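Serine racemase (Enterococcus faecalis, PDB 4ECL) belongs to the alanine racemase family, pairing a TIM-barrel domain with a mostly beta C-terminal domain in a two-chain assembly. Local coordinates at residues F288-N291 against L292-G295; A353-I356 against T357-L361. All coordinates share one frame; numbering follows the deposited sequence.

Following the chain from the N terminus, contact 1 comes first, as a 3-10 turn within the loop that joins strand 275-280 to strand 298-301 in the beta domain. Contact 2 opens only after contact 1 has closed, where the chain leaves helix 346-352 and starts helix 357-362. The two are therefore in series, neither nested nor crossed, yet they meet in space with centres about 13 Å apart. N291 ND2 probably donates a hydrogen bond to A353 O at 2.7 Å, and P289 packs on L360. The strand-connecting loop is thus tied to the inter-helix loop, and both touch the second subunit.

Contact 1: F288-N291 against L292-G295; sequences FPRN and LSCG
L292 lays its CD1 methyl over one face of the F288 ring, on the apolar side of a short 3-10 turn in the beta domain. The evidence for a CH-pi contact is geometric: CD1 of L292 sits 3.8 Å from the F288 ring centroid and 20° off the ring normal, displaced toward the rim, and its closest ring atom is F288 CZ at 3.5 Å. The two side chains cross at about a right angle. F288 turns its ring to this position by holding CG anti to the backbone N (chi1 -165°). P289 runs alongside L292, pointing the same way, with P289 CD 3.7 Å from L292 CD1, while V349 and S352 of helix 346-352 also touch the leucine.

The turn itself is pinned by two backbone bonds and one from a serine hydroxyl. L292 N donates to P289 O at 3.0 Å with an N-H...O angle of 162°. R290 O accepts twice, from S293 N at 3.0 Å above the carbonyl plane and from S293 OG at 2.7 Å within it; that hydroxyl is also bonded to the backbone N of I312.

Packing is looser on the polar side. The R290 side chain leaves the backbone away from L292-G295, is extended from CG to NE, and packs against I356 of the second subunit, whose E359 OE2 is hydrogen-bonded to R290 N. N291 ND2 has its probable partner in A353 O. Although N291 is exposed overall, its OD1 is buried against the turn and has no partner in the model: L292 N lies 3.0 Å from N291 OD1, but the angle is poor.

Contact 2: A353-I356 against T357-L361; sequences AESI and TNELL
A tight four-residue link, 353-356, carries this contact, separating the end of helix 346-352 from the start of helix 357-362. S355 OG donates to E359 OE1, the O-to-O distance being 2.7 Å. The hydroxyl reaches the carboxylate from above its plane, 44° out of it, and also lies 3.5 Å from E359 CB, along the flank of the side chain. Both torsions favour the meeting, since S355 OG (chi1 171°) and E359 CG each stand anti to their own backbone N. While OE1 takes the S355 hydroxyl, E359 OE2 forms a salt bridge with R363; a long, weak ion pair also runs from OE1 to R290 of the second subunit. These positive neighbours probably favour the charged form of the glutamate.

The preceding helix closes in a Schellman motif, with E354 at positive phi as the C-prime residue, S355 N bonded to A350 O and E354 N to E351 O. I356 then takes the N-cap position of the next helix. Its carbonyl O receives L360 N at 3.1 Å in a nearly linear bond (171° at the hydrogen), the first i to i+4 bond of that helix, and only a weak bond from E359 N.

The I356 side chain lies over the first turn. Its chi1 swings CG1 toward that turn, which brings CD1 to N358 CB at 3.8 Å, the two side chains crossing obliquely. Y284 of the second subunit packs on N358 and E359. N358 ND2 is hydrogen-bonded to S229 OG, and the N358 side chain lies about 4 Å from a bound sulfate ion, probably from the crystallisation liquor.

Contact 1: F288-N291 against L292-G295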
ATOM      1  N   PHE A 288       5.932   4.574  -0.273  1.00 24.30           N
ATOM      2  CA  PHE A 288       6.611   5.699   0.349  1.00 20.91           C
ATOM      3  C   PHE A 288       5.637   6.879   0.301  1.00 26.75           C
ATOM      4  O   PHE A 288       5.402   7.452  -0.757  1.00 31.81           O
ATOM      5  CB  PHE A 288       7.933   5.990  -0.372  1.00 24.03           C
ATOM      6  CG  PHE A 288       8.871   6.878   0.402  1.00 26.15           C
ATOM      7  CD1 PHE A 288       9.478   6.425   1.563  1.00 31.63           C
ATOM      8  CD2 PHE A 288       9.154   8.165  -0.044  1.00 27.66           C
ATOM      9  CE1 PHE A 288      10.338   7.239   2.275  1.00 29.09           C
ATOM     10  CE2 PHE A 288      10.014   8.987   0.654  1.00 26.05           C
ATOM     11  CZ  PHE A 288      10.608   8.523   1.822  1.00 29.98           C
ATOM     12  N   PRO A 289       5.044   7.225   1.451  1.00 28.70           N
ATOM     13  CA  PRO A 289       3.891   8.135   1.544  1.00 26.43           C
ATOM     14  C   PRO A 289       4.078   9.489   0.851  1.00 24.57           C
ATOM     15  O   PRO A 289       5.062  10.179   1.084  1.00 26.36           O
ATOM     16  CB  PRO A 289       3.744   8.358   3.050  1.00 31.95           C
ATOM     17  CG  PRO A 289       4.405   7.176   3.683  1.00 32.28           C
ATOM     18  CD  PRO A 289       5.523   6.794   2.777  1.00 33.05           C
ATOM     19  N   ARG A 290       3.113   9.864   0.021  1.00 25.32           N
ATOM     20  CA  ARG A 290       3.170  11.130  -0.695  1.00 19.70           C
ATOM     21  C   ARG A 290       3.262  12.353   0.228  1.00 27.21           C
ATOM     22  O   ARG A 290       3.814  13.377  -0.156  1.00 23.90           O
ATOM     23  CB  ARG A 290       1.968  11.257  -1.622  1.00 22.05           C
ATOM     24  CG  ARG A 290       2.052  12.421  -2.578  1.00 26.84           C
ATOM     25  CD  ARG A 290       0.880  12.444  -3.549  1.00 39.18           C
ATOM     26  NE  ARG A 290       0.990  13.585  -4.449  1.00 51.31           N
ATOM     27  CZ  ARG A 290       0.464  14.783  -4.206  1.00 62.71           C
ATOM     28  NH1 ARG A 290      -0.229  14.995  -3.089  1.00 65.33           N
ATOM     29  NH2 ARG A 290       0.624  15.768  -5.084  1.00 62.72           N
ATOM     30  N   ASN A 291       2.752  12.252   1.453  1.00 25.15           N
ATOM     31  CA  ASN A 291       2.810  13.396   2.367  1.00 27.42           C
ATOM     32  C   ASN A 291       4.220  13.669   2.914  1.00 29.33           C
ATOM     33  O   ASN A 291       4.447  14.634   3.643  1.00 31.49           O
ATOM     34  CB  ASN A 291       1.773  13.278   3.493  1.00 34.76           C
ATOM     35  CG  ASN A 291       2.065  12.129   4.444  1.00 41.74           C
ATOM     36  OD1 ASN A 291       3.133  11.522   4.394  1.00 43.68           O
ATOM     37  ND2 ASN A 291       1.112  11.832   5.327  1.00 38.99           N
ATOM     38  N   LEU A 292       5.173  12.824   2.546  1.00 31.25           N
ATOM     39  CA  LEU A 292       6.584  13.127   2.802  1.00 31.04           C
ATOM     40  C   LEU A 292       7.160  14.152   1.796  1.00 35.43           C
ATOM     41  O   LEU A 292       8.335  14.525   1.881  1.00 36.53           O
ATOM     42  CB  LEU A 292       7.411  11.840   2.783  1.00 26.22           C
ATOM     43  CG  LEU A 292       7.045  10.850   3.885  1.00 30.66           C
ATOM     44  CD1 LEU A 292       7.841   9.550   3.776  1.00 26.05           C
ATOM     45  CD2 LEU A 292       7.255  11.512   5.245  1.00 30.49           C
ATOM     46  N   SER A 293       6.323  14.595   0.856  1.00 33.79           N
ATOM     47  CA  SER A 293       6.720  15.540  -0.187  1.00 36.60           C
ATOM     48  C   SER A 293       7.325  16.835   0.357  1.00 39.56           C
ATOM     49  O   SER A 293       7.091  17.204   1.507  1.00 28.88           O
ATOM     50  CB  SER A 293       5.518  15.891  -1.080  1.00 33.22           C
ATOM     51  OG  SER A 293       5.194  14.854  -1.996  1.00 30.18           O
ATOM     52  N   CYS A 294       8.118  17.503  -0.487  1.00 43.97           N
ATOM     53  CA  CYS A 294       8.612  18.867  -0.246  1.00 45.32           C
ATOM     54  C   CYS A 294       9.381  19.107   1.057  1.00 45.91           C
ATOM     55  O   CYS A 294       9.046  20.023   1.814  1.00 46.85           O
ATOM     56  CB  CYS A 294       7.461  19.869  -0.330  1.00 49.85           C
ATOM     57  SG  CYS A 294       6.242  19.454  -1.575  1.00 79.51           S
ATOM     58  N   GLY A 295      10.414  18.309   1.306  1.00 45.19           N
ATOM     59  CA  GLY A 295      11.257  18.510   2.472  1.00 47.44           C
ATOM     60  C   GLY A 295      10.717  17.875   3.746  1.00 48.19           C
ATOM     61  O   GLY A 295      11.327  17.982   4.819  1.00 45.22           O
TER

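Contact 2: A353-I356 against T357-L361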
ATOM      1  N   ALA A 353       5.513  11.448   8.401  1.00 31.74           N
ATOM      2  CA  ALA A 353       4.367  11.161   7.545  1.00 28.84           C
ATOM      3  C   ALA A 353       3.059  11.326   8.308  1.00 35.41           C
ATOM      4  O   ALA A 353       1.987  11.011   7.782  1.00 33.79           O
ATOM      5  CB  ALA A 353       4.467   9.754   6.974  1.00 19.16           C
ATOM      6  N   GLU A 354       3.163  11.822   9.542  1.00 36.26           N
ATOM      7  CA  GLU A 354       2.017  11.965  10.440  1.00 40.76           C
ATOM      8  C   GLU A 354       1.256  10.650  10.578  1.00 40.19           C
ATOM      9  O   GLU A 354       0.029  10.603  10.519  1.00 33.82           O
ATOM     10  CB  GLU A 354       1.101  13.099   9.985  1.00 46.57           C
ATOM     11  CG  GLU A 354       1.705  14.468  10.233  1.00 57.02           C
ATOM     12  CD  GLU A 354       0.716  15.589  10.019  1.00 71.31           C
ATOM     13  OE1 GLU A 354      -0.155  15.455   9.130  1.00 76.86           O
ATOM     14  OE2 GLU A 354       0.805  16.602  10.749  1.00 75.80           O
ATOM     15  N   SER A 355       2.016   9.583  10.776  1.00 39.55           N
ATOM     16  CA  SER A 355       1.469   8.243  10.796  1.00 35.03           C
ATOM     17  C   SER A 355       2.076   7.493  11.976  1.00 32.58           C
ATOM     18  O   SER A 355       2.569   8.100  12.926  1.00 29.86           O
ATOM     19  CB  SER A 355       1.795   7.552   9.468  1.00 33.78           C
ATOM     20  OG  SER A 355       1.478   6.173   9.480  1.00 36.94           O
ATOM     21  N   ILE A 356       2.027   6.174  11.925  1.00 31.31           N
ATOM     22  CA  ILE A 356       2.663   5.363  12.937  1.00 30.81           C
ATOM     23  C   ILE A 356       3.384   4.246  12.234  1.00 24.94           C
ATOM     24  O   ILE A 356       3.034   3.878  11.117  1.00 24.07           O
ATOM     25  CB  ILE A 356       1.649   4.724  13.916  1.00 39.89           C
ATOM     26  CG1 ILE A 356       0.561   3.980  13.145  1.00 36.83           C
ATOM     27  CG2 ILE A 356       1.054   5.763  14.853  1.00 43.18           C
ATOM     28  CD1 ILE A 356      -0.165   2.961  13.993  1.00 42.08           C
ATOM     29  N   THR A 357       4.375   3.694  12.914  1.00 21.97           N
ATOM     30  CA  THR A 357       5.238   2.678  12.342  1.00 24.36           C
ATOM     31  C   THR A 357       4.459   1.533  11.727  1.00 25.20           C
ATOM     32  O   THR A 357       4.790   1.069  10.641  1.00 24.19           O
ATOM     33  CB  THR A 357       6.170   2.119  13.426  1.00 36.51           C
ATOM     34  OG1 THR A 357       7.187   3.088  13.710  1.00 39.51           O
ATOM     35  CG2 THR A 357       6.823   0.839  12.952  1.00 39.96           C
ATOM     36  N   ASN A 358       3.411   1.097  12.427  1.00 22.70           N
ATOM     37  CA  ASN A 358       2.625  -0.061  12.020  1.00 24.46           C
ATOM     38  C   ASN A 358       2.080   0.167  10.616  1.00 18.86           C
ATOM     39  O   ASN A 358       2.090  -0.729   9.775  1.00 17.46           O
ATOM     40  CB  ASN A 358       1.455  -0.319  13.003  1.00 24.85           C
ATOM     41  CG  ASN A 358       1.914  -0.526  14.449  1.00 32.74           C
ATOM     42  OD1 ASN A 358       1.517  -1.501  15.106  1.00 31.09           O
ATOM     43  ND2 ASN A 358       2.738   0.394  14.957  1.00 32.04           N
ATOM     44  N   GLU A 359       1.605   1.379  10.370  1.00 20.17           N
ATOM     45  CA  GLU A 359       0.987   1.694   9.082  1.00 21.23           C
ATOM     46  C   GLU A 359       2.036   1.901   7.984  1.00 24.07           C
ATOM     47  O   GLU A 359       1.875   1.418   6.860  1.00 24.77           O
ATOM     48  CB  GLU A 359       0.077   2.926   9.188  1.00 22.86           C
ATOM     49  CG  GLU A 359      -0.513   3.346   7.840  1.00 23.41           C
ATOM     50  CD  GLU A 359      -1.235   4.683   7.870  1.00 27.72           C
ATOM     51  OE1 GLU A 359      -1.042   5.471   8.823  1.00 26.54           O
ATOM     52  OE2 GLU A 359      -1.996   4.948   6.917  1.00 37.87           O
ATOM     53  N   LEU A 360       3.109   2.618   8.311  1.00 25.65           N
ATOM     54  CA  LEU A 360       4.180   2.863   7.342  1.00 22.99           C
ATOM     55  C   LEU A 360       4.732   1.543   6.823  1.00 17.08           C
ATOM     56  O   LEU A 360       4.862   1.343   5.619  1.00 19.24           O
ATOM     57  CB  LEU A 360       5.310   3.669   7.981  1.00 23.51           C
ATOM     58  CG  LEU A 360       6.507   3.976   7.069  1.00 26.06           C
ATOM     59  CD1 LEU A 360       6.106   4.947   5.954  1.00 21.80           C
ATOM     60  CD2 LEU A 360       7.698   4.514   7.874  1.00 19.98           C
ATOM     61  N   LEU A 361       4.998   0.628   7.743  1.00 19.42           N
ATOM     62  CA  LEU A 361       5.655  -0.629   7.415  1.00 22.90           C
ATOM     63  C   LEU A 361       4.737  -1.639   6.766  1.00 22.62           C
ATOM     64  O   LEU A 361       5.103  -2.253   5.762  1.00 19.95           O
ATOM     65  CB  LEU A 361       6.301  -1.243   8.660  1.00 28.80           C
ATOM     66  CG  LEU A 361       7.491  -0.487   9.257  1.00 31.64           C
ATOM     67  CD1 LEU A 361       8.288  -1.408  10.164  1.00 40.04           C
ATOM     68  CD2 LEU A 361       8.389   0.116   8.182  1.00 36.98           C
TER